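Local coordinates for protein yeast Cdc13 OB4 (Candida glabrata, PDB 3RMH) that forms, as the C-terminal OB-fold dimerization domain of the telomere protein Cdc13, a homodimer that probably supports DNA binding by the full-length protein, at residues N80-E85 against M89-P94; E98-R103 against R128-F133. The protein carries 2 engineered substitutions. All coordinates share one frame; numbering follows the deposited sequence.

Contact 1: N80-E85 against M89-P94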
ATOM      1  N   ASN B  80      -9.837  -1.002  20.262  1.00 36.55           N
ATOM      2  CA  ASN B  80      -9.631  -2.389  20.675  1.00 31.94           C
ATOM      3  C   ASN B  80      -8.149  -2.737  20.615  1.00 25.47           C
ATOM      4  O   ASN B  80      -7.620  -3.425  21.494  1.00 31.95           O
ATOM      5  CB  ASN B  80     -10.439  -3.357  19.804  1.00 41.40           C
ATOM      6  CG  ASN B  80     -11.943  -3.172  19.958  1.00 49.98           C
ATOM      7  OD1 ASN B  80     -12.413  -2.640  20.960  1.00 44.96           O
ATOM      8  ND2 ASN B  80     -12.702  -3.618  18.958  1.00 45.81           N
ATOM      9  N   PHE B  81      -7.470  -2.262  19.579  1.00 29.59           N
ATOM     10  CA  PHE B  81      -6.034  -2.497  19.463  1.00 26.81           C
ATOM     11  C   PHE B  81      -5.242  -1.860  20.609  1.00 36.28           C
ATOM     12  O   PHE B  81      -4.321  -2.472  21.148  1.00 29.95           O
ATOM     13  CB  PHE B  81      -5.490  -2.004  18.118  1.00 24.76           C
ATOM     14  CG  PHE B  81      -3.977  -2.054  18.025  1.00 25.09           C
ATOM     15  CD1 PHE B  81      -3.206  -0.941  18.323  1.00 27.62           C
ATOM     16  CD2 PHE B  81      -3.332  -3.223  17.655  1.00 23.41           C
ATOM     17  CE1 PHE B  81      -1.818  -0.992  18.250  1.00 27.64           C
ATOM     18  CE2 PHE B  81      -1.947  -3.278  17.569  1.00 23.78           C
ATOM     19  CZ  PHE B  81      -1.186  -2.161  17.863  1.00 23.43           C
ATOM     20  N   LEU B  82      -5.600  -0.637  20.987  1.00 33.06           N
ATOM     21  CA  LEU B  82      -4.838   0.092  22.006  1.00 27.57           C
ATOM     22  C   LEU B  82      -5.150  -0.332  23.437  1.00 35.87           C
ATOM     23  O   LEU B  82      -4.258  -0.386  24.286  1.00 41.79           O
ATOM     24  CB  LEU B  82      -5.088   1.597  21.886  1.00 35.00           C
ATOM     25  CG  LEU B  82      -4.742   2.300  20.574  1.00 39.32           C
ATOM     26  CD1 LEU B  82      -5.437   3.656  20.516  1.00 43.13           C
ATOM     27  CD2 LEU B  82      -3.227   2.442  20.384  1.00 34.85           C
ATOM     28  N   GLY B  83      -6.416  -0.607  23.722  1.00 40.67           N
ATOM     29  CA  GLY B  83      -6.822  -0.784  25.104  1.00 41.67           C
ATOM     30  C   GLY B  83      -6.589   0.511  25.870  1.00 52.11           C
ATOM     31  O   GLY B  83      -7.016   1.579  25.426  1.00 52.68           O
ATOM     32  N   ASP B  84      -5.897   0.423  27.005  1.00 57.92           N
ATOM     33  CA  ASP B  84      -5.644   1.581  27.865  1.00 71.19           C
ATOM     34  C   ASP B  84      -4.348   2.298  27.502  1.00 71.16           C
ATOM     35  O   ASP B  84      -3.610   2.741  28.381  1.00 80.45           O
ATOM     36  CB  ASP B  84      -5.570   1.157  29.335  1.00 81.42           C
ATOM     37  CG  ASP B  84      -6.932   0.866  29.933  1.00 96.19           C
ATOM     38  OD1 ASP B  84      -7.881   1.630  29.661  1.00101.16           O
ATOM     39  OD2 ASP B  84      -7.050  -0.127  30.683  1.00102.94           O
ATOM     40  N   GLU B  85      -4.072   2.408  26.211  1.00 60.43           N
ATOM     41  CA  GLU B  85      -2.819   2.997  25.757  1.00 53.46           C
ATOM     42  C   GLU B  85      -3.089   4.138  24.784  1.00 47.02           C
ATOM     43  O   GLU B  85      -3.978   4.043  23.944  1.00 47.70           O
ATOM     44  CB  GLU B  85      -1.954   1.925  25.088  1.00 52.81           C
ATOM     45  CG  GLU B  85      -0.527   2.347  24.804  1.00 56.98           C
ATOM     46  CD  GLU B  85       0.350   2.313  26.042  1.00 56.14           C
ATOM     47  OE1 GLU B  85       0.052   1.534  26.973  1.00 58.78           O
ATOM     48  OE2 GLU B  85       1.339   3.068  26.078  1.00 54.59           O
ATOM     49  N   MET B  89       3.339   7.113  17.856  1.00 40.59           N
ATOM     50  CA  MET B  89       4.258   6.287  17.080  1.00 40.68           C
ATOM     51  C   MET B  89       5.200   5.509  17.995  1.00 37.34           C
ATOM     52  O   MET B  89       5.667   4.423  17.650  1.00 35.57           O
ATOM     53  CB  MET B  89       5.069   7.138  16.105  1.00 47.52           C
ATOM     54  CG  MET B  89       5.802   6.321  15.051  1.00 54.61           C
ATOM     55  SD  MET B  89       4.666   5.416  13.967  1.00 46.51           S
ATOM     56  CE  MET B  89       3.802   6.773  13.194  1.00 37.73           C
ATOM     57  N   ASP B  90       5.469   6.065  19.168  1.00 40.13           N
ATOM     58  CA  ASP B  90       6.443   5.469  20.073  1.00 47.81           C
ATOM     59  C   ASP B  90       6.074   4.046  20.486  1.00 47.20           C
ATOM     60  O   ASP B  90       6.954   3.230  20.754  1.00 39.00           O
ATOM     61  CB  ASP B  90       6.643   6.350  21.307  1.00 58.20           C
ATOM     62  CG  ASP B  90       7.064   7.766  20.949  1.00 76.49           C
ATOM     63  OD1 ASP B  90       7.730   7.949  19.903  1.00 79.04           O
ATOM     64  OD2 ASP B  90       6.722   8.699  21.706  1.00 83.51           O
ATOM     65  N   ILE B  91       4.782   3.734  20.547  1.00 43.87           N
ATOM     66  CA  ILE B  91       4.405   2.388  20.980  1.00 37.07           C
ATOM     67  C   ILE B  91       4.837   1.331  19.973  1.00 32.30           C
ATOM     68  O   ILE B  91       4.974   0.162  20.321  1.00 31.78           O
ATOM     69  CB  ILE B  91       2.897   2.238  21.281  1.00 33.46           C
ATOM     70  CG1 ILE B  91       2.072   2.285  19.992  1.00 29.22           C
ATOM     71  CG2 ILE B  91       2.445   3.255  22.332  1.00 39.10           C
ATOM     72  CD1 ILE B  91       0.590   2.045  20.215  1.00 29.90           C
ATOM     73  N   PHE B  92       5.060   1.734  18.724  1.00 28.85           N
ATOM     74  CA  PHE B  92       5.480   0.777  17.703  1.00 26.29           C
ATOM     75  C   PHE B  92       6.996   0.533  17.633  1.00 27.20           C
ATOM     76  O   PHE B  92       7.451  -0.478  17.097  1.00 26.03           O
ATOM     77  CB  PHE B  92       4.915   1.178  16.340  1.00 25.22           C
ATOM     78  CG  PHE B  92       3.410   1.214  16.320  1.00 26.92           C
ATOM     79  CD1 PHE B  92       2.677   0.042  16.209  1.00 25.61           C
ATOM     80  CD2 PHE B  92       2.734   2.412  16.449  1.00 30.39           C
ATOM     81  CE1 PHE B  92       1.300   0.068  16.205  1.00 30.84           C
ATOM     82  CE2 PHE B  92       1.348   2.441  16.445  1.00 32.26           C
ATOM     83  CZ  PHE B  92       0.636   1.270  16.321  1.00 31.20           C
ATOM     84  N   THR B  93       7.774   1.447  18.191  1.00 26.33           N
ATOM     85  CA  THR B  93       9.239   1.357  18.090  1.00 27.58           C
ATOM     86  C   THR B  93       9.855  -0.004  18.444  1.00 35.27           C
ATOM     87  O   THR B  93      10.720  -0.496  17.717  1.00 33.58           O
ATOM     88  CB  THR B  93       9.909   2.464  18.910  1.00 37.23           C
ATOM     89  OG1 THR B  93       9.523   3.731  18.363  1.00 41.87           O
ATOM     90  CG2 THR B  93      11.429   2.319  18.868  1.00 41.89           C
ATOM     91  N   PRO B  94       9.420  -0.618  19.564  1.00 36.26           N
ATOM     92  CA  PRO B  94      10.012  -1.911  19.927  1.00 35.89           C
ATOM     93  C   PRO B  94       9.671  -3.039  18.957  1.00 31.65           C
ATOM     94  O   PRO B  94      10.307  -4.087  18.996  1.00 35.45           O
ATOM     95  CB  PRO B  94       9.410  -2.202  21.314  1.00 40.68           C
ATOM     96  CG  PRO B  94       8.965  -0.863  21.829  1.00 41.68           C
ATOM     97  CD  PRO B  94       8.487  -0.137  20.598  1.00 34.01           C
TER
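Phe81, on the last turn of helix 75-82, meets Phe92 rim to rim. Their planes are nearly parallel, 11° apart, and the side chains come from opposite directions. The closest approach is Phe81 CZ to Phe92 CE1, 3.7 Å. Phe81 has CG anti to the backbone N (chi1 172°), which sends the ring out from the helix toward Phe92. Ile91 CD1 sits at the edge of the Phe81 ring, near its plane.

Leu82 follows and crosses Ile91 at about a right angle, with Leu82 CD2 3.8 Å from Ile91 CD1. Helix 75-82 lies between strands 68-73 and 99-108, the place of the helix that closes one end of the barrel in many OB folds. The buried cluster packs it and the loop after it against Ile47 of strand 46-52 and Ile124 and Leu127 of helix 124-134.

At Gly83 the chain leaves the helix with positive phi. Glu85 and Ile91 lie alongside each other, their side chains pointing in opposing senses. A bend at chi2 (78°) brings the Glu85 carboxylate beside the methyl that its CG also meets. Glu85 OE2 lies 3.9 Å and Glu85 CG 4.0 Å from Ile91 CG2.

Contact 2: E98-R103 against R128-F133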
ATOM      1  N   GLU B  98      11.585  -6.689  13.779  1.00 30.24           N
ATOM      2  CA  GLU B  98      11.536  -7.927  14.544  1.00 33.81           C
ATOM      3  C   GLU B  98      10.303  -8.704  14.106  1.00 28.56           C
ATOM      4  O   GLU B  98       9.364  -8.112  13.578  1.00 28.67           O
ATOM      5  CB  GLU B  98      11.432  -7.631  16.041  1.00 36.28           C
ATOM      6  CG  GLU B  98      12.557  -6.737  16.595  1.00 43.18           C
ATOM      7  CD  GLU B  98      13.920  -7.419  16.624  1.00 47.88           C
ATOM      8  OE1 GLU B  98      13.993  -8.648  16.422  1.00 51.98           O
ATOM      9  OE2 GLU B  98      14.924  -6.715  16.851  1.00 49.94           O
ATOM     10  N   THR B  99      10.284 -10.010  14.348  1.00 25.37           N
ATOM     11  CA  THR B  99       9.111 -10.823  13.981  1.00 27.27           C
ATOM     12  C   THR B  99       7.996 -10.755  15.012  1.00 26.92           C
ATOM     13  O   THR B  99       8.255 -10.777  16.210  1.00 28.97           O
ATOM     14  CB  THR B  99       9.461 -12.315  13.803  1.00 37.36           C
ATOM     15  OG1 THR B  99       9.976 -12.838  15.034  1.00 47.43           O
ATOM     16  CG2 THR B  99      10.490 -12.506  12.711  1.00 48.40           C
ATOM     17  N   SER B 100       6.752 -10.706  14.531  1.00 21.21           N
ATOM     18  CA  SER B 100       5.573 -10.833  15.369  1.00 25.65           C
ATOM     19  C   SER B 100       4.671 -11.849  14.689  1.00 22.89           C
ATOM     20  O   SER B 100       4.736 -12.031  13.476  1.00 30.40           O
ATOM     21  CB  SER B 100       4.826  -9.491  15.483  1.00 30.78           C
ATOM     22  OG  SER B 100       5.565  -8.547  16.240  1.00 31.74           O
ATOM     23  N   ARG B 101       3.835 -12.521  15.463  1.00 21.05           N
ATOM     24  CA  ARG B 101       2.865 -13.432  14.877  1.00 22.93           C
ATOM     25  C   ARG B 101       1.547 -12.704  14.756  1.00 26.88           C
ATOM     26  O   ARG B 101       1.050 -12.144  15.737  1.00 25.64           O
ATOM     27  CB  ARG B 101       2.701 -14.673  15.750  1.00 28.43           C
ATOM     28  CG  ARG B 101       1.666 -15.676  15.222  1.00 37.90           C
ATOM     29  CD  ARG B 101       1.736 -16.977  16.018  1.00 45.60           C
ATOM     30  NE  ARG B 101       0.637 -17.893  15.716  1.00 49.77           N
ATOM     31  CZ  ARG B 101      -0.605 -17.756  16.174  1.00 56.38           C
ATOM     32  NH1 ARG B 101      -0.923 -16.727  16.950  1.00 63.16           N
ATOM     33  NH2 ARG B 101      -1.535 -18.646  15.853  1.00 52.97           N
ATOM     34  N   LEU B 102       0.992 -12.697  13.543  1.00 22.55           N
ATOM     35  CA  LEU B 102      -0.278 -12.046  13.273  1.00 19.42           C
ATOM     36  C   LEU B 102      -1.200 -13.073  12.637  1.00 26.97           C
ATOM     37  O   LEU B 102      -0.742 -14.020  11.993  1.00 27.25           O
ATOM     38  CB  LEU B 102      -0.092 -10.910  12.273  1.00 20.27           C
ATOM     39  CG  LEU B 102       0.834  -9.771  12.681  1.00 28.00           C
ATOM     40  CD1 LEU B 102       1.058  -8.856  11.494  1.00 28.61           C
ATOM     41  CD2 LEU B 102       0.223  -9.026  13.841  1.00 31.51           C
ATOM     42  N   ARG B 103      -2.494 -12.875  12.813  1.00 18.18           N
ATOM     43  CA  ARG B 103      -3.471 -13.705  12.143  1.00 15.85           C
ATOM     44  C   ARG B 103      -4.299 -12.738  11.322  1.00 27.67           C
ATOM     45  O   ARG B 103      -4.923 -11.837  11.882  1.00 23.53           O
ATOM     46  CB  ARG B 103      -4.348 -14.432  13.160  1.00 28.49           C
ATOM     47  CG  ARG B 103      -3.600 -15.513  13.929  1.00 32.73           C
ATOM     48  CD  ARG B 103      -4.541 -16.338  14.820  1.00 43.11           C
ATOM     49  NE  ARG B 103      -5.088 -15.555  15.926  1.00 51.27           N
ATOM     50  CZ  ARG B 103      -6.388 -15.393  16.163  1.00 63.78           C
ATOM     51  NH1 ARG B 103      -7.289 -15.965  15.373  1.00 70.78           N
ATOM     52  NH2 ARG B 103      -6.788 -14.663  17.193  1.00 64.84           N
ATOM     53  N   ARG B 128       3.368  -6.748  22.609  1.00 22.69           N
ATOM     54  CA  ARG B 128       4.411  -6.502  23.608  1.00 25.72           C
ATOM     55  C   ARG B 128       4.772  -7.792  24.337  1.00 31.18           C
ATOM     56  O   ARG B 128       5.937  -8.027  24.657  1.00 26.28           O
ATOM     57  CB  ARG B 128       3.951  -5.454  24.626  1.00 31.65           C
ATOM     58  CG  ARG B 128       4.083  -4.020  24.157  1.00 39.20           C
ATOM     59  CD  ARG B 128       3.411  -3.064  25.126  1.00 39.95           C
ATOM     60  NE  ARG B 128       3.529  -1.681  24.684  1.00 38.59           N
ATOM     61  CZ  ARG B 128       2.787  -0.685  25.149  1.00 45.71           C
ATOM     62  NH1 ARG B 128       1.874  -0.921  26.083  1.00 50.61           N
ATOM     63  NH2 ARG B 128       2.956   0.544  24.679  1.00 45.14           N
ATOM     64  N   LEU B 129       3.759  -8.617  24.599  1.00 28.54           N
ATOM     65  CA  LEU B 129       3.974  -9.900  25.258  1.00 31.53           C
ATOM     66  C   LEU B 129       4.775 -10.825  24.357  1.00 27.80           C
ATOM     67  O   LEU B 129       5.687 -11.500  24.823  1.00 25.56           O
ATOM     68  CB  LEU B 129       2.641 -10.544  25.656  1.00 31.76           C
ATOM     69  CG  LEU B 129       2.700 -11.779  26.557  1.00 29.70           C
ATOM     70  CD1 LEU B 129       3.522 -11.482  27.814  1.00 32.54           C
ATOM     71  CD2 LEU B 129       1.298 -12.240  26.919  1.00 35.95           C
ATOM     72  N   GLN B 130       4.456 -10.839  23.058  1.00 26.99           N
ATOM     73  CA  GLN B 130       5.237 -11.645  22.120  1.00 23.44           C
ATOM     74  C   GLN B 130       6.706 -11.262  22.163  1.00 25.01           C
ATOM     75  O   GLN B 130       7.581 -12.125  22.157  1.00 32.65           O
ATOM     76  CB  GLN B 130       4.721 -11.514  20.686  1.00 25.81           C
ATOM     77  CG  GLN B 130       3.398 -12.198  20.405  1.00 27.18           C
ATOM     78  CD  GLN B 130       3.085 -12.183  18.921  1.00 30.54           C
ATOM     79  OE1 GLN B 130       3.976 -12.317  18.095  1.00 29.28           O
ATOM     80  NE2 GLN B 130       1.825 -12.008  18.580  1.00 32.07           N
ATOM     81  N   ARG B 131       6.981  -9.964  22.210  1.00 28.18           N
ATOM     82  CA  ARG B 131       8.377  -9.492  22.288  1.00 28.76           C
ATOM     83  C   ARG B 131       9.091  -9.996  23.531  1.00 25.60           C
ATOM     84  O   ARG B 131      10.280 -10.352  23.488  1.00 31.25           O
ATOM     85  CB  ARG B 131       8.412  -7.966  22.251  1.00 27.83           C
ATOM     86  CG  ARG B 131       9.758  -7.319  22.546  1.00 32.88           C
ATOM     87  CD  ARG B 131       9.664  -5.831  22.215  1.00 34.03           C
ATOM     88  NE  ARG B 131      10.875  -5.086  22.587  1.00 35.61           N
ATOM     89  CZ  ARG B 131      11.121  -4.593  23.794  1.00 45.03           C
ATOM     90  NH1 ARG B 131      10.258  -4.781  24.795  1.00 34.96           N
ATOM     91  NH2 ARG B 131      12.254  -3.934  24.012  1.00 58.43           N
ATOM     92  N   MET B 132       8.384 -10.006  24.651  1.00 28.60           N
ATOM     93  CA  MET B 132       8.968 -10.499  25.905  1.00 30.82           C
ATOM     94  C   MET B 132       9.354 -11.968  25.813  1.00 27.81           C
ATOM     95  O   MET B 132      10.435 -12.362  26.258  1.00 32.73           O
ATOM     96  CB  MET B 132       7.997 -10.286  27.063  1.00 35.18           C
ATOM     97  CG  MET B 132       7.746  -8.834  27.363  1.00 32.53           C
ATOM     98  SD  MET B 132       9.330  -8.010  27.662  1.00 54.05           S
ATOM     99  CE  MET B 132       9.898  -8.875  29.139  1.00 56.79           C
ATOM    100  N   PHE B 133       8.475 -12.777  25.230  1.00 31.41           N
ATOM    101  CA  PHE B 133       8.783 -14.183  25.042  1.00 39.98           C
ATOM    102  C   PHE B 133      10.020 -14.336  24.173  1.00 38.25           C
ATOM    103  O   PHE B 133      10.913 -15.119  24.485  1.00 41.98           O
ATOM    104  CB  PHE B 133       7.622 -14.944  24.402  1.00 52.84           C
ATOM    105  CG  PHE B 133       7.932 -16.398  24.163  1.00 75.82           C
ATOM    106  CD1 PHE B 133       7.879 -17.312  25.204  1.00 79.27           C
ATOM    107  CD2 PHE B 133       8.304 -16.844  22.905  1.00 83.90           C
ATOM    108  CE1 PHE B 133       8.177 -18.646  24.992  1.00 82.29           C
ATOM    109  CE2 PHE B 133       8.601 -18.176  22.685  1.00 87.61           C
ATOM    110  CZ  PHE B 133       8.537 -19.080  23.734  1.00 85.65           C
TER
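Gln130 reaches from helix 124-134 to the backbone of Arg101 and makes two hydrogen bonds with it. Arg101 N gives its hydrogen to Gln130 OE1 over 2.6 Å. This is a short bond and nearly straight, with an angle of 176° at the hydrogen. Gln130 NE2 gives a hydrogen to Arg101 O over 2.9 Å, also nearly straight. Each acceptor oxygen uses a lone pair in its own carbonyl plane. Arg101 O also lies close to the amide plane of Gln130, only 4° out of it. The primary amide therefore pairs with both backbone polar groups of one strand residue, and the two bonds together fix its rotation. The Gln130 chain runs extended beyond CG (chi2 -172°), which carries the amide across to the strand. A further hydrogen bond from NE2 goes to Glu126 OE1, one turn earlier on the helix.

Gln130 OE1 also makes van der Waals contacts with the strand. It lies 3.5 Å from Ser100 CA and 3.6 Å from Arg101 CB. The Arg101 chain, extended from CG to NE, carries its guanidinium off from the helix.

The contact joins the C-terminal helix to the start of strand 99-108 in the curled sheet that forms the OB barrel. Ser100 and Leu102 make backbone hydrogen bonds with Val34 and Leu32 of the antiparallel strand 28-42. Ser100 also packs on Ile36 of that strand and on Leu127 of helix 124-134.

Overall arrangement
Both segments of contact 1 precede those of contact 2 in the sequence, and the centres of the two contacts lie about 13 Å apart. Helix 124-134 joins them. Its Arg128 meets contact 1 twice: NH1 forms a salt bridge with Glu85 OE1 at 3.2 Å, and NH2 packs on Ile91 CG2 at 3.6 Å. Farther along the helix, Arg131 NE lies 3.5 Å from Pro94 CB. Contact 1 is mostly buried and apolar, whereas contact 2 is partly buried and rests on polar bonds to a strand. Both lie in the OB4 dimerization domain. The other chain of the dimer touches neither, so both contacts belong to the fold within one subunit.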